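Local coordinates for protein arabinan endo-1,5-alpha-l-arabinosidase A (Cellvibrio cellulosa, PDB 1GYH) that hydrolyses the alpha-1,5-arabinofuranosyl bonds of linear arabinan, releasing almost exclusively arabinotriose, as part of plant cell wall breakdown, at residues H8-T13 against Y273-A278; D17-F22 against K34-W39; S81-G86 against L124-A129; S90-T95 against I114-V119. All coordinates share one frame; numbering follows the deposited sequence. Where two conformers were deposited one is given.

Contact 1: H8-T13 against Y273-A278; sequences HDPVMT and YLVLHA
The imidazoles of H8 and H277 stack face to face at the meeting of the first and last blades of a five-bladed beta-propeller. Their centroids lie 3.9 Å apart, their planes at 19°. H277 CE1 stands over the centre of the H8 ring, whereas H8 CD2 is offset toward the rim of the H277 ring. The two NE2 atoms come close but are badly angled for a hydrogen bond, and H8 NE2 pairs with Y279 OH instead.

With CG of H277 wedged between its own backbone N and carbonyl carbon (chi1 72°), the ring reaches the chain ahead of P10. There H277 ND1 accepts the N-H of D9, nearly straight, with D9 N at 2.9 Å. The D9 carboxylate runs alongside the same ring, its plane turned 66° from it, with OD1 3.3 Å from H277 CE1. Its other oxygen, D9 OD2, takes H8 ND1 at 3.0 Å from above the carboxylate plane and is also bound by T24 OG1. D9 is probably the catalytic proton acceptor; H8 would help to orient its carboxylate, while H277 holds its backbone N-H.

P10 CG rests 3.7 Å from L276 C, and M12, its chain bent at the sulfur, crosses V275 at about a right angle. V275 CG1 touches both P10 CG and M12 SD, each at 4.0 Å.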
loop_
_atom_site.group_PDB
_atom_site.type_symbol
_atom_site.label_atom_id
_atom_site.label_comp_id
_atom_site.label_asym_id
_atom_site.label_seq_id
_atom_site.Cartn_x
_atom_site.Cartn_y
_atom_site.Cartn_z
ATOM N N HIS A 8 -5.539 -7.809 4.124
ATOM C CA HIS A 8 -4.591 -6.921 4.798
ATOM C C HIS A 8 -3.829 -6.195 3.700
ATOM O O HIS A 8 -3.296 -6.831 2.762
ATOM C CB HIS A 8 -3.607 -7.757 5.685
ATOM C CG HIS A 8 -3.135 -7.061 6.930
ATOM N ND1 HIS A 8 -1.870 -6.516 7.036
ATOM C CD2 HIS A 8 -3.734 -6.866 8.143
ATOM C CE1 HIS A 8 -1.716 -5.997 8.249
ATOM N NE2 HIS A 8 -2.831 -6.205 8.945
ATOM N N ASP A 9 -3.769 -4.870 3.793
ATOM C CA ASP A 9 -2.963 -4.043 2.895
ATOM C C ASP A 9 -3.520 -4.070 1.450
ATOM O O ASP A 9 -2.760 -4.245 0.524
ATOM C CB ASP A 9 -1.454 -4.435 2.938
ATOM C CG ASP A 9 -0.945 -4.699 4.364
ATOM O OD1 ASP A 9 -1.234 -3.857 5.277
ATOM O OD2 ASP A 9 -0.266 -5.724 4.654
ATOM N N PRO A 10 -4.825 -3.846 1.260
ATOM C CA PRO A 10 -5.470 -4.056 -0.049
ATOM C C PRO A 10 -5.195 -3.001 -1.108
ATOM O O PRO A 10 -5.019 -1.818 -0.806
ATOM C CB PRO A 10 -6.949 -4.077 0.288
ATOM C CG PRO A 10 -7.044 -3.080 1.380
ATOM C CD PRO A 10 -5.792 -3.375 2.264
ATOM N N VAL A 11 -5.115 -3.485 -2.339
ATOM C CA VAL A 11 -5.120 -2.666 -3.543
ATOM C C VAL A 11 -6.079 -3.282 -4.586
ATOM O O VAL A 11 -6.466 -4.468 -4.501
ATOM C CB VAL A 11 -3.723 -2.494 -4.140
ATOM C CG1 VAL A 11 -2.805 -1.680 -3.194
ATOM C CG2 VAL A 11 -3.114 -3.871 -4.531
ATOM N N MET A 12 -6.472 -2.471 -5.576
ATOM C CA MET A 12 -7.497 -2.888 -6.558
ATOM C C MET A 12 -7.214 -2.292 -7.922
ATOM O O MET A 12 -6.548 -1.250 -8.039
ATOM C CB MET A 12 -8.912 -2.436 -6.138
ATOM C CG MET A 12 -9.526 -3.134 -4.931
ATOM S SD MET A 12 -11.160 -2.519 -4.390
ATOM C CE MET A 12 -12.096 -2.694 -5.810
ATOM N N THR A 13 -7.747 -2.958 -8.937
ATOM C CA THR A 13 -7.764 -2.482 -10.318
ATOM C C THR A 13 -8.922 -3.089 -11.109
ATOM O O THR A 13 -9.522 -4.062 -10.688
ATOM C CB THR A 13 -6.392 -2.722 -10.984
ATOM O OG1 THR A 13 -6.186 -1.726 -11.980
ATOM C CG2 THR A 13 -6.252 -4.087 -11.680
ATOM N N TYR A 273 -12.552 6.917 -4.334
ATOM C CA TYR A 273 -12.745 5.818 -3.389
ATOM C C TYR A 273 -11.475 5.594 -2.554
ATOM O O TYR A 273 -10.357 5.669 -3.042
ATOM C CB TYR A 273 -13.147 4.539 -4.122
ATOM C CG TYR A 273 -14.469 4.663 -4.928
ATOM C CD1 TYR A 273 -14.452 5.137 -6.237
ATOM C CD2 TYR A 273 -15.705 4.292 -4.380
ATOM C CE1 TYR A 273 -15.634 5.262 -6.987
ATOM C CE2 TYR A 273 -16.909 4.405 -5.119
ATOM C CZ TYR A 273 -16.848 4.875 -6.427
ATOM O OH TYR A 273 -17.978 4.966 -7.213
ATOM N N LEU A 274 -11.682 5.370 -1.281
ATOM C CA LEU A 274 -10.636 4.993 -0.323
ATOM C C LEU A 274 -10.801 3.466 -0.015
ATOM O O LEU A 274 -11.907 3.018 0.275
ATOM C CB LEU A 274 -10.837 5.791 0.959
ATOM C CG LEU A 274 -9.736 5.586 2.032
ATOM C CD1 LEU A 274 -8.460 6.194 1.642
ATOM C CD2 LEU A 274 -10.172 6.153 3.363
ATOM N N VAL A 275 -9.706 2.705 -0.083
ATOM C CA VAL A 275 -9.709 1.214 0.051
ATOM C C VAL A 275 -8.737 0.888 1.213
ATOM O O VAL A 275 -7.606 1.342 1.211
ATOM C CB VAL A 275 -9.266 0.530 -1.254
ATOM C CG1 VAL A 275 -9.321 -1.023 -1.186
ATOM C CG2 VAL A 275 -10.181 0.941 -2.402
ATOM N N LEU A 276 -9.199 0.159 2.210
ATOM C CA LEU A 276 -8.385 -0.103 3.414
ATOM C C LEU A 276 -8.801 -1.390 4.144
ATOM O O LEU A 276 -9.818 -2.013 3.804
ATOM C CB LEU A 276 -8.474 1.089 4.382
ATOM C CG LEU A 276 -9.826 1.539 4.955
ATOM C CD1 LEU A 276 -10.326 0.562 6.008
ATOM C CD2 LEU A 276 -9.695 2.878 5.613
ATOM N N HIS A 277 -8.003 -1.796 5.142
ATOM C CA HIS A 277 -8.454 -2.845 6.054
ATOM C C HIS A 277 -8.738 -2.275 7.425
ATOM O O HIS A 277 -8.157 -1.259 7.817
ATOM C CB HIS A 277 -7.486 -4.043 6.122
ATOM C CG HIS A 277 -6.202 -3.774 6.848
ATOM N ND1 HIS A 277 -4.990 -3.675 6.193
ATOM C CD2 HIS A 277 -5.931 -3.617 8.167
ATOM C CE1 HIS A 277 -4.028 -3.472 7.076
ATOM N NE2 HIS A 277 -4.570 -3.410 8.281
ATOM N N ALA A 278 -9.635 -2.936 8.135
ATOM C CA ALA A 278 -10.053 -2.522 9.450
ATOM C C ALA A 278 -10.328 -3.734 10.332
ATOM O O ALA A 278 -10.994 -4.673 9.904
ATOM C CB ALA A 278 -11.308 -1.599 9.349
#

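Contact 2: D17-F22 against K34-W39; sequences DTWYLF and KDRVNW
W19 and W39 each take an aliphatic carbon over a ring face from the opposite segment, although another strand runs between theirs in the sheet. R36, at a left-handed backbone position, sets CG (in the conformer described) squarely above the five-membered ring of W19, 3.5 Å from its centroid, a CH-pi contact. The guanidinium, turned at a right angle to the indole, is too distant for more than a weak cation-pi attraction.

L21 CB approaches W39 CZ3 at 3.5 Å and lies over the six-membered ring, while W19 CB meets W39 CH2 at 3.9 Å. At the exposed end, K34 bends at its second torsion (chi2 -72°) to carry its ammonium back to the start of the strand: NZ donates to T18 OG1 at 3.2 Å and forms a salt bridge with D17 OD1, a weak bond. D35 OD1 accepts the N-H groups of V37 (an Asx turn) and N38 (together an Asx motif), folding the chain into the next strand.

Strand 29-33 pairs with 18-23 on one edge and 38-44 on the other in the blade. W268 meets W19 edge-to-face, and L289 of strand 286-296 packs against L21 and W39.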
loop_
_atom_site.group_PDB
_atom_site.type_symbol
_atom_site.label_atom_id
_atom_site.label_comp_id
_atom_site.label_asym_id
_atom_site.label_seq_id
_atom_site.Cartn_x
_atom_site.Cartn_y
_atom_site.Cartn_z
ATOM N N ASP A 17 -14.695 -5.479 -17.609
ATOM C CA ASP A 17 -15.802 -5.335 -16.631
ATOM C C ASP A 17 -15.592 -6.102 -15.313
ATOM O O ASP A 17 -16.546 -6.257 -14.520
ATOM C CB ASP A 17 -17.144 -5.724 -17.224
ATOM C CG ASP A 17 -17.233 -7.198 -17.516
ATOM O OD1 ASP A 17 -16.272 -7.942 -17.224
ATOM O OD2 ASP A 17 -18.215 -7.722 -18.044
ATOM N N THR A 18 -14.352 -6.532 -15.064
ATOM C CA THR A 18 -13.998 -7.245 -13.835
ATOM C C THR A 18 -13.021 -6.507 -12.918
ATOM O O THR A 18 -12.003 -6.003 -13.357
ATOM C CB THR A 18 -13.444 -8.647 -14.195
ATOM O OG1 THR A 18 -14.321 -9.296 -15.121
ATOM C CG2 THR A 18 -13.455 -9.566 -12.944
ATOM N N TRP A 19 -13.390 -6.421 -11.645
ATOM C CA TRP A 19 -12.576 -5.861 -10.572
ATOM C C TRP A 19 -11.680 -6.946 -9.924
ATOM O O TRP A 19 -12.112 -8.106 -9.743
ATOM C CB TRP A 19 -13.484 -5.260 -9.496
ATOM C CG TRP A 19 -14.429 -4.194 -9.978
ATOM C CD1 TRP A 19 -15.758 -4.346 -10.311
ATOM C CD2 TRP A 19 -14.135 -2.813 -10.122
ATOM N NE1 TRP A 19 -16.293 -3.129 -10.682
ATOM C CE2 TRP A 19 -15.324 -2.167 -10.549
ATOM C CE3 TRP A 19 -12.995 -2.043 -9.910
ATOM C CZ2 TRP A 19 -15.382 -0.814 -10.817
ATOM C CZ3 TRP A 19 -13.061 -0.688 -10.158
ATOM C CH2 TRP A 19 -14.244 -0.086 -10.618
ATOM N N TYR A 20 -10.455 -6.553 -9.565
ATOM C CA TYR A 20 -9.491 -7.472 -8.944
ATOM C C TYR A 20 -8.964 -6.838 -7.682
ATOM O O TYR A 20 -8.712 -5.603 -7.639
ATOM C CB TYR A 20 -8.341 -7.845 -9.877
ATOM C CG TYR A 20 -8.801 -8.727 -10.999
ATOM C CD1 TYR A 20 -9.341 -8.175 -12.158
ATOM C CD2 TYR A 20 -8.776 -10.122 -10.894
ATOM C CE1 TYR A 20 -9.786 -8.978 -13.162
ATOM C CE2 TYR A 20 -9.239 -10.935 -11.909
ATOM C CZ TYR A 20 -9.744 -10.370 -13.040
ATOM O OH TYR A 20 -10.221 -11.139 -14.052
ATOM N N LEU A 21 -8.795 -7.681 -6.658
ATOM C CA LEU A 21 -8.365 -7.257 -5.343
ATOM C C LEU A 21 -7.136 -8.108 -4.925
ATOM O O LEU A 21 -7.114 -9.342 -5.093
ATOM C CB LEU A 21 -9.496 -7.450 -4.353
ATOM C CG LEU A 21 -9.229 -7.413 -2.827
ATOM C CD1 LEU A 21 -8.903 -6.001 -2.315
ATOM C CD2 LEU A 21 -10.442 -7.959 -2.082
ATOM N N PHE A 22 -6.119 -7.427 -4.438
ATOM C CA PHE A 22 -4.837 -8.032 -4.074
ATOM C C PHE A 22 -4.582 -7.762 -2.604
ATOM O O PHE A 22 -4.696 -6.633 -2.127
ATOM C CB PHE A 22 -3.670 -7.483 -4.904
ATOM C CG PHE A 22 -3.854 -7.587 -6.381
ATOM C CD1 PHE A 22 -4.781 -6.768 -7.056
ATOM C CD2 PHE A 22 -3.127 -8.514 -7.123
ATOM C CE1 PHE A 22 -4.930 -6.858 -8.435
ATOM C CE2 PHE A 22 -3.317 -8.641 -8.518
ATOM C CZ PHE A 22 -4.221 -7.805 -9.173
ATOM N N LYS A 34 -17.594 -8.785 -9.971
ATOM C CA LYS A 34 -18.325 -7.990 -10.965
ATOM C C LYS A 34 -18.872 -6.671 -10.390
ATOM O O LYS A 34 -19.137 -5.760 -11.148
ATOM C CB LYS A 34 -19.441 -8.851 -11.616
ATOM C CG LYS A 34 -18.880 -10.098 -12.382
ATOM C CD LYS A 34 -18.148 -9.759 -13.709
ATOM C CE LYS A 34 -17.545 -10.997 -14.367
ATOM N NZ LYS A 34 -17.091 -10.698 -15.727
ATOM N N ASP A 35 -19.013 -6.560 -9.067
ATOM C CA ASP A 35 -19.703 -5.424 -8.427
ATOM C C ASP A 35 -18.976 -4.746 -7.259
ATOM O O ASP A 35 -19.526 -3.851 -6.656
ATOM C CB ASP A 35 -21.100 -5.858 -7.945
ATOM C CG ASP A 35 -21.054 -7.057 -6.970
ATOM O OD1 ASP A 35 -19.996 -7.286 -6.314
ATOM O OD2 ASP A 35 -22.038 -7.800 -6.813
ATOM N N ARG A 36 -17.748 -5.165 -6.950
ATOM C CA ARG A 36 -16.915 -4.605 -5.866
ATOM C C ARG A 36 -17.348 -4.976 -4.438
ATOM O O ARG A 36 -16.758 -4.488 -3.464
ATOM C CB ARG A 36 -16.809 -3.052 -5.932
ATOM C CG ARG A 36 -16.046 -2.475 -7.072
ATOM C CD ARG A 36 -15.670 -0.974 -6.802
ATOM N NE ARG A 36 -16.784 -0.034 -6.934
ATOM C CZ ARG A 36 -17.503 0.514 -5.947
ATOM N NH1 ARG A 36 -17.322 0.211 -4.666
ATOM N NH2 ARG A 36 -18.462 1.373 -6.268
ATOM N N VAL A 37 -18.361 -5.830 -4.324
ATOM C CA VAL A 37 -18.961 -6.238 -3.047
ATOM C C VAL A 37 -18.856 -7.770 -2.834
ATOM O O VAL A 37 -18.479 -8.222 -1.754
ATOM C CB VAL A 37 -20.472 -5.852 -3.000
ATOM C CG1 VAL A 37 -21.197 -6.453 -1.763
ATOM C CG2 VAL A 37 -20.641 -4.338 -3.031
ATOM N N ASN A 38 -19.269 -8.541 -3.832
ATOM C CA ASN A 38 -19.234 -10.005 -3.856
ATOM C C ASN A 38 -17.950 -10.519 -4.548
ATOM O O ASN A 38 -17.774 -10.330 -5.759
ATOM C CB ASN A 38 -20.499 -10.531 -4.574
ATOM C CG ASN A 38 -21.774 -10.139 -3.870
ATOM O OD1 ASN A 38 -22.558 -9.266 -4.325
ATOM N ND2 ASN A 38 -22.019 -10.788 -2.768
ATOM N N TRP A 39 -17.030 -11.112 -3.769
ATOM C CA TRP A 39 -15.675 -11.470 -4.230
ATOM C C TRP A 39 -15.458 -12.973 -4.187
ATOM O O TRP A 39 -15.775 -13.605 -3.179
ATOM C CB TRP A 39 -14.602 -10.799 -3.339
ATOM C CG TRP A 39 -14.561 -9.277 -3.386
ATOM C CD1 TRP A 39 -15.190 -8.392 -2.547
ATOM C CD2 TRP A 39 -13.842 -8.482 -4.333
ATOM N NE1 TRP A 39 -14.903 -7.107 -2.927
ATOM C CE2 TRP A 39 -14.091 -7.132 -4.028
ATOM C CE3 TRP A 39 -13.015 -8.778 -5.420
ATOM C CZ2 TRP A 39 -13.549 -6.088 -4.772
ATOM C CZ3 TRP A 39 -12.468 -7.739 -6.154
ATOM C CH2 TRP A 39 -12.742 -6.418 -5.832
HETATM O O HOH W 1 -19.011 -6.234 -14.151
#

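Contact 3: S81-G86 against L124-A129; sequences SVSAFG and LWNAIA
S81 begins the contact by accepting the backbone N-H of A129, the engineered alanine of this variant. The bond from A129 N to S81 OG is 3.1 Å long and nearly straight (168°). OG lies anti to the carbonyl carbon of S81 (chi1 -43°), where it also bonds W65 O, so the hydroxyl ties the I128-A129 peptide to a neighbouring strand. S81 CB meanwhile rests 3.9 Å from I128 CB.

Two residues on, S83 faces the same isoleucine: its OG stands 3.7 Å from I128 CG2. The polar end of S83 is gripped by S90 OG and by a water, with S83 OG 2.8 Å from the water oxygen. This water bonds weakly to A84 O and accepts from N126 ND2 at 3.1 Å, bridging S83 and A84 to the amide of N126. N126 OD1 is held by S90 OG. N126 probably binds substrate, and these bonds would hold its amide in place. An inverse gamma turn centred on A127 separates N126 from I128.

Within the propeller, 81-86 runs off the end of strand 75-82, which lies between strands 63-72 and 90-97, while 124-129 belongs to the loop from strand 110-118 to strand 131-134 of the next blade.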
loop_
_atom_site.group_PDB
_atom_site.type_symbol
_atom_site.label_atom_id
_atom_site.label_comp_id
_atom_site.label_asym_id
_atom_site.label_seq_id
_atom_site.Cartn_x
_atom_site.Cartn_y
_atom_site.Cartn_z
ATOM N N SER A 81 6.365 -7.290 -1.434
ATOM C CA SER A 81 7.433 -7.144 -0.427
ATOM C C SER A 81 7.786 -8.521 0.175
ATOM O O SER A 81 6.906 -9.300 0.529
ATOM C CB SER A 81 7.005 -6.182 0.700
ATOM O OG SER A 81 6.342 -5.019 0.190
ATOM N N VAL A 82 9.077 -8.801 0.237
ATOM C CA VAL A 82 9.663 -9.938 1.001
ATOM C C VAL A 82 10.352 -9.339 2.235
ATOM O O VAL A 82 11.185 -8.446 2.136
ATOM C CB VAL A 82 10.673 -10.675 0.126
ATOM C CG1 VAL A 82 11.530 -11.633 0.966
ATOM C CG2 VAL A 82 9.983 -11.434 -1.003
ATOM N N SER A 83 10.009 -9.819 3.421
ATOM C CA SER A 83 10.551 -9.233 4.633
ATOM C C SER A 83 10.605 -10.216 5.800
ATOM O O SER A 83 10.434 -11.426 5.621
ATOM C CB SER A 83 9.705 -8.012 5.012
ATOM O OG SER A 83 10.363 -7.174 5.956
ATOM N N ALA A 84 10.867 -9.670 6.978
ATOM C CA ALA A 84 10.787 -10.406 8.235
ATOM C C ALA A 84 10.338 -9.480 9.343
ATOM O O ALA A 84 10.807 -8.334 9.459
ATOM C CB ALA A 84 12.185 -11.031 8.579
ATOM N N PHE A 85 9.439 -9.962 10.183
ATOM C CA PHE A 85 8.857 -9.095 11.211
ATOM C C PHE A 85 9.897 -8.449 12.097
ATOM O O PHE A 85 10.803 -9.115 12.600
ATOM C CB PHE A 85 7.808 -9.859 12.059
ATOM C CG PHE A 85 6.441 -9.924 11.392
ATOM C CD1 PHE A 85 5.676 -8.755 11.232
ATOM C CD2 PHE A 85 5.954 -11.135 10.868
ATOM C CE1 PHE A 85 4.410 -8.789 10.585
ATOM C CE2 PHE A 85 4.684 -11.202 10.231
ATOM C CZ PHE A 85 3.911 -10.024 10.092
ATOM N N GLY A 86 9.784 -7.139 12.268
ATOM C CA GLY A 86 10.685 -6.409 13.123
ATOM C C GLY A 86 12.031 -5.991 12.529
ATOM O O GLY A 86 12.802 -5.304 13.206
ATOM N N LEU A 124 18.986 3.364 6.288
ATOM C CA LEU A 124 18.050 3.826 7.305
ATOM C C LEU A 124 16.596 3.923 6.763
ATOM O O LEU A 124 15.877 4.894 6.977
ATOM C CB LEU A 124 18.563 5.110 7.932
ATOM C CG LEU A 124 18.375 5.174 9.446
ATOM C CD1 LEU A 124 19.049 3.975 10.158
ATOM C CD2 LEU A 124 18.954 6.445 10.006
ATOM N N TRP A 125 16.188 2.877 6.063
ATOM C CA TRP A 125 14.816 2.705 5.608
ATOM C C TRP A 125 14.569 1.215 5.462
ATOM O O TRP A 125 15.528 0.403 5.509
ATOM C CB TRP A 125 14.575 3.441 4.264
ATOM C CG TRP A 125 15.767 3.498 3.291
ATOM C CD1 TRP A 125 16.711 4.490 3.214
ATOM C CD2 TRP A 125 16.098 2.567 2.255
ATOM N NE1 TRP A 125 17.608 4.216 2.214
ATOM C CE2 TRP A 125 17.260 3.037 1.612
ATOM C CE3 TRP A 125 15.554 1.362 1.822
ATOM C CZ2 TRP A 125 17.870 2.344 0.562
ATOM C CZ3 TRP A 125 16.165 0.683 0.767
ATOM C CH2 TRP A 125 17.310 1.159 0.175
ATOM N N ASN A 126 13.309 0.877 5.206
ATOM C CA ASN A 126 12.827 -0.494 5.096
ATOM C C ASN A 126 12.097 -0.654 3.745
ATOM O O ASN A 126 11.106 0.030 3.494
ATOM C CB ASN A 126 11.898 -0.818 6.281
ATOM C CG ASN A 126 11.567 -2.306 6.383
ATOM O OD1 ASN A 126 12.146 -3.125 5.660
ATOM N ND2 ASN A 126 10.624 -2.655 7.261
ATOM N N ALA A 127 12.638 -1.523 2.886
ATOM C CA ALA A 127 12.124 -1.779 1.549
ATOM C C ALA A 127 10.894 -2.696 1.540
ATOM O O ALA A 127 10.964 -3.859 1.118
ATOM C CB ALA A 127 13.223 -2.324 0.674
ATOM N N ILE A 128 9.779 -2.143 2.038
ATOM C CA ILE A 128 8.451 -2.739 1.955
ATOM C C ILE A 128 7.402 -1.651 1.577
ATOM O O ILE A 128 7.670 -0.465 1.738
ATOM C CB ILE A 128 8.006 -3.421 3.286
ATOM C CG1 ILE A 128 7.729 -2.415 4.394
ATOM C CG2 ILE A 128 9.079 -4.542 3.730
ATOM C CD1 ILE A 128 7.160 -3.078 5.683
ATOM N N ALA A 129 6.231 -2.110 1.132
ATOM C CA ALA A 129 5.023 -1.262 0.933
ATOM C C ALA A 129 5.127 -0.275 -0.223
ATOM O O ALA A 129 4.948 0.917 -0.039
ATOM C CB ALA A 129 4.605 -0.541 2.247
HETATM O O HOH W 2 9.757 -5.492 8.049
#

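Contact 4: S90-T95 against I114-V119; sequences SAIGVT and IVIESV
I92 and I116 meet through the flat groups that carry this contact, their peptide units, with no aromatic ring involved. The I116 carbonyl points almost straight at I92 N, 2.9 Å away, with a C=O...N angle of 173°. A91 CA comes to the same oxygen in a CH...O contact. The S90 carbonyl is approached less squarely: S118 N, at 3.0 Å from S90 O, is tilted 27° from the carbonyl plane, and E117 CG presses in at 3.3 Å from that oxygen.

On one face of the sheet stand A91, I114 and E117. A91 CB lies 3.9 Å from E117 CB and also touches I114 CG2, and helix 53-56 covers them through V56. E117, extended with CG anti to its backbone N, sends its carboxylate on to a salt bridge with R55. The other face bears S90, I92, I116 and S118. I92 and I116, in the conformer described, run side by side there, pointing the same way; F144 of strand 140-144 packs on both, and M142 on I92. S118 OG bonds N88 O and A127 N.

The register slips after I92. I92 O accepts V115 N at 2.7 Å and, weakly, I116 N at 3.5 Å. V115, with helix-like backbone angles, turns its CG2 to V94 CG1, 3.8 Å away. Two residues, V115 and I116, thus face the single I92: a classic beta bulge, here in the outermost strand of an antiparallel propeller blade.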
loop_
_atom_site.group_PDB
_atom_site.type_symbol
_atom_site.label_atom_id
_atom_site.label_comp_id
_atom_site.label_asym_id
_atom_site.label_seq_id
_atom_site.Cartn_x
_atom_site.Cartn_y
_atom_site.Cartn_z
ATOM N N SER A 90 14.811 -6.787 3.823
ATOM C CA SER A 90 13.583 -6.657 3.014
ATOM C C SER A 90 13.914 -6.264 1.590
ATOM O O SER A 90 14.967 -5.672 1.313
ATOM C CB SER A 90 12.662 -5.550 3.552
ATOM O OG SER A 90 12.416 -5.688 4.942
ATOM N N ALA A 91 13.008 -6.607 0.694
ATOM C CA ALA A 91 13.135 -6.201 -0.698
ATOM C C ALA A 91 11.753 -6.152 -1.353
ATOM O O ALA A 91 10.846 -6.964 -1.023
ATOM C CB ALA A 91 14.038 -7.152 -1.493
ATOM N N ILE A 92 11.644 -5.218 -2.296
ATOM C CA ILE A 92 10.474 -5.101 -3.172
ATOM C C ILE A 92 10.787 -5.692 -4.524
ATOM O O ILE A 92 11.784 -5.333 -5.172
ATOM C CB ILE A 92 10.022 -3.620 -3.270
ATOM C CG1 ILE A 92 9.485 -3.137 -1.937
ATOM C CG2 ILE A 92 8.962 -3.469 -4.358
ATOM C CD1 ILE A 92 9.506 -1.579 -1.769
ATOM N N GLY A 93 9.952 -6.642 -4.922
ATOM C CA GLY A 93 10.009 -7.261 -6.216
ATOM C C GLY A 93 8.858 -6.819 -7.132
ATOM O O GLY A 93 7.926 -6.165 -6.688
ATOM N N VAL A 94 8.938 -7.200 -8.390
ATOM C CA VAL A 94 7.803 -7.014 -9.301
ATOM C C VAL A 94 7.624 -8.184 -10.253
ATOM O O VAL A 94 8.593 -8.685 -10.828
ATOM C CB VAL A 94 7.909 -5.645 -10.052
ATOM C CG1 VAL A 94 9.083 -5.587 -10.955
ATOM C CG2 VAL A 94 6.603 -5.342 -10.819
ATOM N N THR A 95 6.375 -8.640 -10.372
ATOM C CA THR A 95 5.991 -9.651 -11.331
ATOM C C THR A 95 4.886 -9.114 -12.268
ATOM O O THR A 95 4.035 -8.350 -11.857
ATOM C CB THR A 95 5.596 -10.977 -10.586
ATOM O OG1 THR A 95 5.245 -12.016 -11.513
ATOM C CG2 THR A 95 4.389 -10.791 -9.674
ATOM N N ILE A 114 14.255 -8.190 -8.009
ATOM C CA ILE A 114 14.335 -7.181 -7.002
ATOM C C ILE A 114 14.469 -5.784 -7.596
ATOM O O ILE A 114 15.412 -5.500 -8.332
ATOM C CB ILE A 114 15.533 -7.460 -6.051
ATOM C CG1 ILE A 114 15.296 -8.799 -5.297
ATOM C CG2 ILE A 114 15.739 -6.289 -5.132
ATOM C CD1 ILE A 114 16.548 -9.268 -4.554
ATOM N N VAL A 115 13.520 -4.929 -7.232
ATOM C CA VAL A 115 13.530 -3.509 -7.591
ATOM C C VAL A 115 14.456 -2.747 -6.650
ATOM O O VAL A 115 15.327 -2.012 -7.073
ATOM C CB VAL A 115 12.113 -2.901 -7.516
ATOM C CG1 VAL A 115 12.124 -1.428 -7.916
ATOM C CG2 VAL A 115 11.086 -3.691 -8.403
ATOM N N ILE A 116 14.263 -2.939 -5.356
ATOM C CA ILE A 116 15.074 -2.294 -4.346
ATOM C C ILE A 116 15.102 -3.170 -3.086
ATOM O O ILE A 116 14.107 -3.808 -2.754
ATOM C CB ILE A 116 14.505 -0.875 -4.074
ATOM C CG1 ILE A 116 15.496 -0.034 -3.298
ATOM C CG2 ILE A 116 13.099 -0.936 -3.460
ATOM C CD1 ILE A 116 14.994 0.369 -1.990
ATOM N N GLU A 117 16.265 -3.202 -2.441
ATOM C CA GLU A 117 16.495 -3.994 -1.213
ATOM C C GLU A 117 17.151 -3.123 -0.119
ATOM O O GLU A 117 18.112 -2.420 -0.370
ATOM C CB GLU A 117 17.379 -5.213 -1.553
ATOM C CG GLU A 117 17.804 -6.040 -0.311
ATOM C CD GLU A 117 18.625 -7.283 -0.630
ATOM O OE1 GLU A 117 18.766 -7.655 -1.838
ATOM O OE2 GLU A 117 19.126 -7.904 0.355
ATOM N N SER A 118 16.653 -3.219 1.096
ATOM C CA SER A 118 17.276 -2.602 2.241
ATOM C C SER A 118 18.211 -3.619 2.944
ATOM O O SER A 118 17.897 -4.828 3.038
ATOM C CB SER A 118 16.219 -2.078 3.241
ATOM O OG SER A 118 15.216 -3.038 3.605
ATOM N N VAL A 119 19.320 -3.086 3.433
ATOM C CA VAL A 119 20.403 -3.848 4.083
ATOM C C VAL A 119 20.702 -3.257 5.474
ATOM O O VAL A 119 21.043 -2.094 5.608
ATOM C CB VAL A 119 21.682 -3.870 3.248
ATOM C CG1 VAL A 119 22.849 -4.567 4.020
ATOM C CG2 VAL A 119 21.484 -4.545 1.916
#

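In the fold
From the N terminus, contact 1 opens at 8-13 and stays open while most of the propeller is built. Contact 2 closes first, a short loop from 17-22 to 34-39 around strand 29-33; strand 18-23 pairs with strand 11-15, so contacts 1 and 2 share a sheet. Contact 3 then opens at 81-86 and encloses contact 4, which joins the last two strands of the second blade; 124-129 closes contact 3 on the way to the third. The centres of contacts 3 and 4 are about 9 Å apart, and S90 links them. Finally 273-278 closes contact 1, joining last blade to first; contacts 2, 3 and 4 nest inside it and none cross.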